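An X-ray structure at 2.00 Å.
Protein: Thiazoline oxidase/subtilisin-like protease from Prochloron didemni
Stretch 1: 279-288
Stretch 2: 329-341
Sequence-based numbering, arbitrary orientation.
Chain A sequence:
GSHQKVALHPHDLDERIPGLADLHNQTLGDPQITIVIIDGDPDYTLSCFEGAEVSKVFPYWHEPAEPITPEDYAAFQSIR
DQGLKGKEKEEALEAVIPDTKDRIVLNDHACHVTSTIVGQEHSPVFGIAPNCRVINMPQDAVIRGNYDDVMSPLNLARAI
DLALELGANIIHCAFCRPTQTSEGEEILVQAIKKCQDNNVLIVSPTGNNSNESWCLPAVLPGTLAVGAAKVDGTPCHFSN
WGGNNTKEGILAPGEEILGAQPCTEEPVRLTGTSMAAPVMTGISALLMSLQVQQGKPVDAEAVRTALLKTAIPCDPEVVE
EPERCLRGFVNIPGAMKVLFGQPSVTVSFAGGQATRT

Stretch 1, residues 279-288: VMTGISALLM
Stretch 2 (329-341) FVNIPGAMKVLFG

Contact between stretch 279-288, helix throughout (beginning earlier and continuing later in the chain; i to i+4 bonds such as Leu287 N to Ile283 O, 2.9 Å), and stretch 329-341, in which an extended lead-in (Val330 phi/psi -48/134, Asn331 -130/78) turns into helix 332-340. The helices run in nearly the same direction, N-to-C axes 29° apart (signed crossing -29°), 11.8 Å at closest approach. The register pairs Met280 with Val330 (CA-CA 8.2 Å), Ile283 with Ile332 (CA-CA 8.1 Å) and Leu287 with Met336 (CA-CA 7.8 Å). No hydrogen bond crosses; 353 Å² is buried, both sides summed, and the side-chain contacts are apolar.

At the N-terminal end, Val330 (chi1 p) points toward the first helix and its CG2 serves two neighbours one helical turn apart, lying 3.7 Å from Met280 SD and 4.1 Å from Ile283 CD1. Met280 starts sideways, but chi1 and chi2, both m, bring the sulfur in; chi3, at 97° between wells, sets only the CE methyl. Ile283 and Ile332, both mt, meet end to end, CD1 to CD1 at 3.8 Å.

Leu287 (mt) is the main bump, with 106 Å² covered. Its CB leaves sideways, yet its tip enters a hollow lined by Met336, Leu339 and Phe340: CD2 lies 3.7 Å from Met336 SD and 4.2 Å from Phe340 CE2, and both methyls touch Leu339, Leu287 CD1 at 4.0 Å and CD2 at 4.1 Å from Leu339 CD1. Met336 (mmm), its CB sideways, supplies one wall with its sulfur; Leu339 (mt) points toward the first helix. Phe340 (chi1 -44°, chi2 -76°) presents its ring edge to the Leu287 backbone, CZ 3.5 Å from Leu287 O, with the oxygen near the ring plane.

Two side-chain bonds are internal: Ser284 OG (chi1 m) donates to Met280 O at 2.8 Å, and Asn331 (chi1 t, chi2 8°) caps the second helix, OD1 accepting from Gly334 N at 3.1 Å. Gly341 leaves helical phi/psi, its N still bonded to Lys337 O at 2.8 Å.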

# COMPACT_ATOMS: atom_id res chain seq x y z
N VAL A 279 -3.00 -3.18 0.95
CA VAL A 279 -3.29 -4.59 1.28
C VAL A 279 -2.87 -5.46 0.06
O VAL A 279 -2.20 -6.47 0.22
CB VAL A 279 -4.77 -4.80 1.69
CG1 VAL A 279 -5.06 -6.27 1.94
CG2 VAL A 279 -5.12 -4.00 2.95
N MET A 280 -3.24 -5.03 -1.14
CA MET A 280 -2.95 -5.79 -2.38
C MET A 280 -1.47 -5.73 -2.74
O MET A 280 -0.92 -6.70 -3.27
CB MET A 280 -3.81 -5.29 -3.55
CG MET A 280 -5.29 -5.64 -3.41
SD MET A 280 -5.57 -7.42 -3.20
CE MET A 280 -5.72 -7.50 -1.43
N THR A 281 -0.82 -4.60 -2.46
CA THR A 281 0.61 -4.51 -2.62
C THR A 281 1.30 -5.54 -1.70
O THR A 281 2.22 -6.23 -2.13
CB THR A 281 1.11 -3.06 -2.36
OG1 THR A 281 0.73 -2.23 -3.46
CG2 THR A 281 2.61 -3.03 -2.20
N GLY A 282 0.85 -5.64 -0.46
CA GLY A 282 1.42 -6.62 0.48
C GLY A 282 1.20 -8.05 0.02
O GLY A 282 2.11 -8.88 0.06
N ILE A 283 -0.02 -8.35 -0.41
CA ILE A 283 -0.37 -9.70 -0.87
C ILE A 283 0.50 -10.05 -2.08
O ILE A 283 1.12 -11.12 -2.13
CB ILE A 283 -1.89 -9.85 -1.16
CG1 ILE A 283 -2.67 -9.73 0.17
CG2 ILE A 283 -2.19 -11.17 -1.87
CD1 ILE A 283 -4.17 -9.80 0.05
N SER A 284 0.55 -9.12 -3.04
CA SER A 284 1.37 -9.29 -4.23
C SER A 284 2.83 -9.55 -3.89
O SER A 284 3.47 -10.41 -4.49
CB SER A 284 1.24 -8.08 -5.16
OG SER A 284 -0.09 -7.93 -5.61
N ALA A 285 3.35 -8.81 -2.91
CA ALA A 285 4.74 -9.02 -2.47
C ALA A 285 4.95 -10.39 -1.79
O ALA A 285 5.99 -11.04 -1.98
CB ALA A 285 5.17 -7.91 -1.53
N LEU A 286 3.98 -10.81 -0.98
CA LEU A 286 4.03 -12.16 -0.41
C LEU A 286 4.07 -13.24 -1.52
O LEU A 286 4.83 -14.21 -1.43
CB LEU A 286 2.84 -12.39 0.53
CG LEU A 286 2.77 -11.64 1.88
CD1 LEU A 286 1.58 -12.15 2.68
CD2 LEU A 286 4.04 -11.76 2.71
N LEU A 287 3.26 -13.07 -2.56
CA LEU A 287 3.20 -14.06 -3.65
C LEU A 287 4.50 -14.10 -4.42
O LEU A 287 4.99 -15.17 -4.78
CB LEU A 287 2.00 -13.83 -4.57
CG LEU A 287 0.61 -13.99 -3.94
CD1 LEU A 287 -0.48 -13.47 -4.87
CD2 LEU A 287 0.33 -15.44 -3.52
N MET A 288 5.08 -12.91 -4.66
CA MET A 288 6.41 -12.81 -5.23
C MET A 288 7.48 -13.41 -4.31
O MET A 288 8.42 -14.05 -4.78
CB MET A 288 6.78 -11.35 -5.54
CG MET A 288 5.95 -10.67 -6.62
SD MET A 288 6.58 -9.00 -6.91
CE MET A 288 5.50 -8.52 -8.26
N PHE A 329 -13.55 -9.82 -5.62
CA PHE A 329 -12.83 -9.71 -4.35
C PHE A 329 -11.60 -10.62 -4.35
O PHE A 329 -11.66 -11.73 -4.88
CB PHE A 329 -13.76 -10.05 -3.18
CG PHE A 329 -13.14 -9.87 -1.83
CD1 PHE A 329 -13.08 -8.61 -1.23
CD2 PHE A 329 -12.61 -10.96 -1.15
CE1 PHE A 329 -12.51 -8.45 0.02
CE2 PHE A 329 -12.03 -10.80 0.11
CZ PHE A 329 -11.98 -9.54 0.69
N VAL A 330 -10.50 -10.14 -3.76
CA VAL A 330 -9.24 -10.89 -3.70
C VAL A 330 -9.46 -12.33 -3.24
O VAL A 330 -10.18 -12.58 -2.27
CB VAL A 330 -8.18 -10.17 -2.82
CG1 VAL A 330 -8.68 -9.99 -1.39
CG2 VAL A 330 -6.84 -10.90 -2.83
N ASN A 331 -8.83 -13.27 -3.95
CA ASN A 331 -8.97 -14.70 -3.69
C ASN A 331 -7.59 -15.33 -3.60
O ASN A 331 -7.12 -15.96 -4.55
CB ASN A 331 -9.82 -15.35 -4.81
CG ASN A 331 -10.04 -16.85 -4.62
OD1 ASN A 331 -9.70 -17.42 -3.58
ND2 ASN A 331 -10.60 -17.50 -5.64
N ILE A 332 -6.95 -15.15 -2.45
CA ILE A 332 -5.64 -15.74 -2.20
C ILE A 332 -5.60 -17.26 -2.50
O ILE A 332 -4.70 -17.72 -3.20
CB ILE A 332 -5.13 -15.43 -0.77
CG1 ILE A 332 -4.70 -13.96 -0.66
CG2 ILE A 332 -3.96 -16.33 -0.41
CD1 ILE A 332 -4.27 -13.56 0.75
N PRO A 333 -6.55 -18.05 -1.95
CA PRO A 333 -6.45 -19.50 -2.23
C PRO A 333 -6.48 -19.83 -3.73
O PRO A 333 -5.66 -20.62 -4.21
CB PRO A 333 -7.69 -20.08 -1.52
CG PRO A 333 -8.03 -19.08 -0.45
CD PRO A 333 -7.71 -17.74 -1.08
N GLY A 334 -7.40 -19.22 -4.47
CA GLY A 334 -7.44 -19.42 -5.93
C GLY A 334 -6.16 -18.99 -6.64
O GLY A 334 -5.68 -19.67 -7.56
N ALA A 335 -5.59 -17.85 -6.22
CA ALA A 335 -4.37 -17.32 -6.83
C ALA A 335 -3.16 -18.19 -6.51
O ALA A 335 -2.26 -18.36 -7.35
CB ALA A 335 -4.14 -15.88 -6.39
N MET A 336 -3.14 -18.77 -5.31
CA MET A 336 -2.09 -19.70 -4.92
C MET A 336 -2.13 -20.95 -5.79
O MET A 336 -1.11 -21.43 -6.27
CB MET A 336 -2.25 -20.11 -3.46
CG MET A 336 -2.09 -18.97 -2.47
SD MET A 336 -0.36 -18.74 -2.08
CE MET A 336 -0.14 -19.98 -0.81
N LYS A 337 -3.33 -21.48 -5.99
CA LYS A 337 -3.51 -22.65 -6.84
C LYS A 337 -2.98 -22.36 -8.25
O LYS A 337 -2.28 -23.19 -8.83
CB LYS A 337 -4.97 -23.08 -6.87
CG LYS A 337 -5.17 -24.52 -7.32
CD LYS A 337 -6.17 -25.25 -6.43
CE LYS A 337 -7.59 -24.72 -6.59
NZ LYS A 337 -8.35 -24.81 -5.30
N VAL A 338 -3.28 -21.18 -8.79
CA VAL A 338 -2.80 -20.80 -10.13
C VAL A 338 -1.28 -20.69 -10.17
O VAL A 338 -0.65 -21.17 -11.10
CB VAL A 338 -3.45 -19.48 -10.63
CG1 VAL A 338 -2.69 -18.91 -11.83
CG2 VAL A 338 -4.91 -19.70 -11.01
N LEU A 339 -0.70 -20.07 -9.15
CA LEU A 339 0.73 -19.77 -9.17
C LEU A 339 1.60 -20.97 -8.83
O LEU A 339 2.66 -21.13 -9.41
CB LEU A 339 1.05 -18.61 -8.22
CG LEU A 339 0.61 -17.22 -8.68
CD1 LEU A 339 0.57 -16.24 -7.51
CD2 LEU A 339 1.52 -16.73 -9.80
N PHE A 340 1.15 -21.79 -7.88
CA PHE A 340 1.99 -22.84 -7.32
C PHE A 340 1.33 -24.23 -7.32
O PHE A 340 1.98 -25.21 -6.95
CB PHE A 340 2.44 -22.47 -5.90
CG PHE A 340 2.89 -21.04 -5.76
CD1 PHE A 340 4.14 -20.64 -6.23
CD2 PHE A 340 2.07 -20.10 -5.15
CE1 PHE A 340 4.55 -19.31 -6.10
CE2 PHE A 340 2.47 -18.78 -5.02
CZ PHE A 340 3.71 -18.38 -5.49
N GLY A 341 0.07 -24.30 -7.71
CA GLY A 341 -0.68 -25.57 -7.70
C GLY A 341 -1.04 -26.01 -9.11
O GLY A 341 -0.27 -25.81 -10.05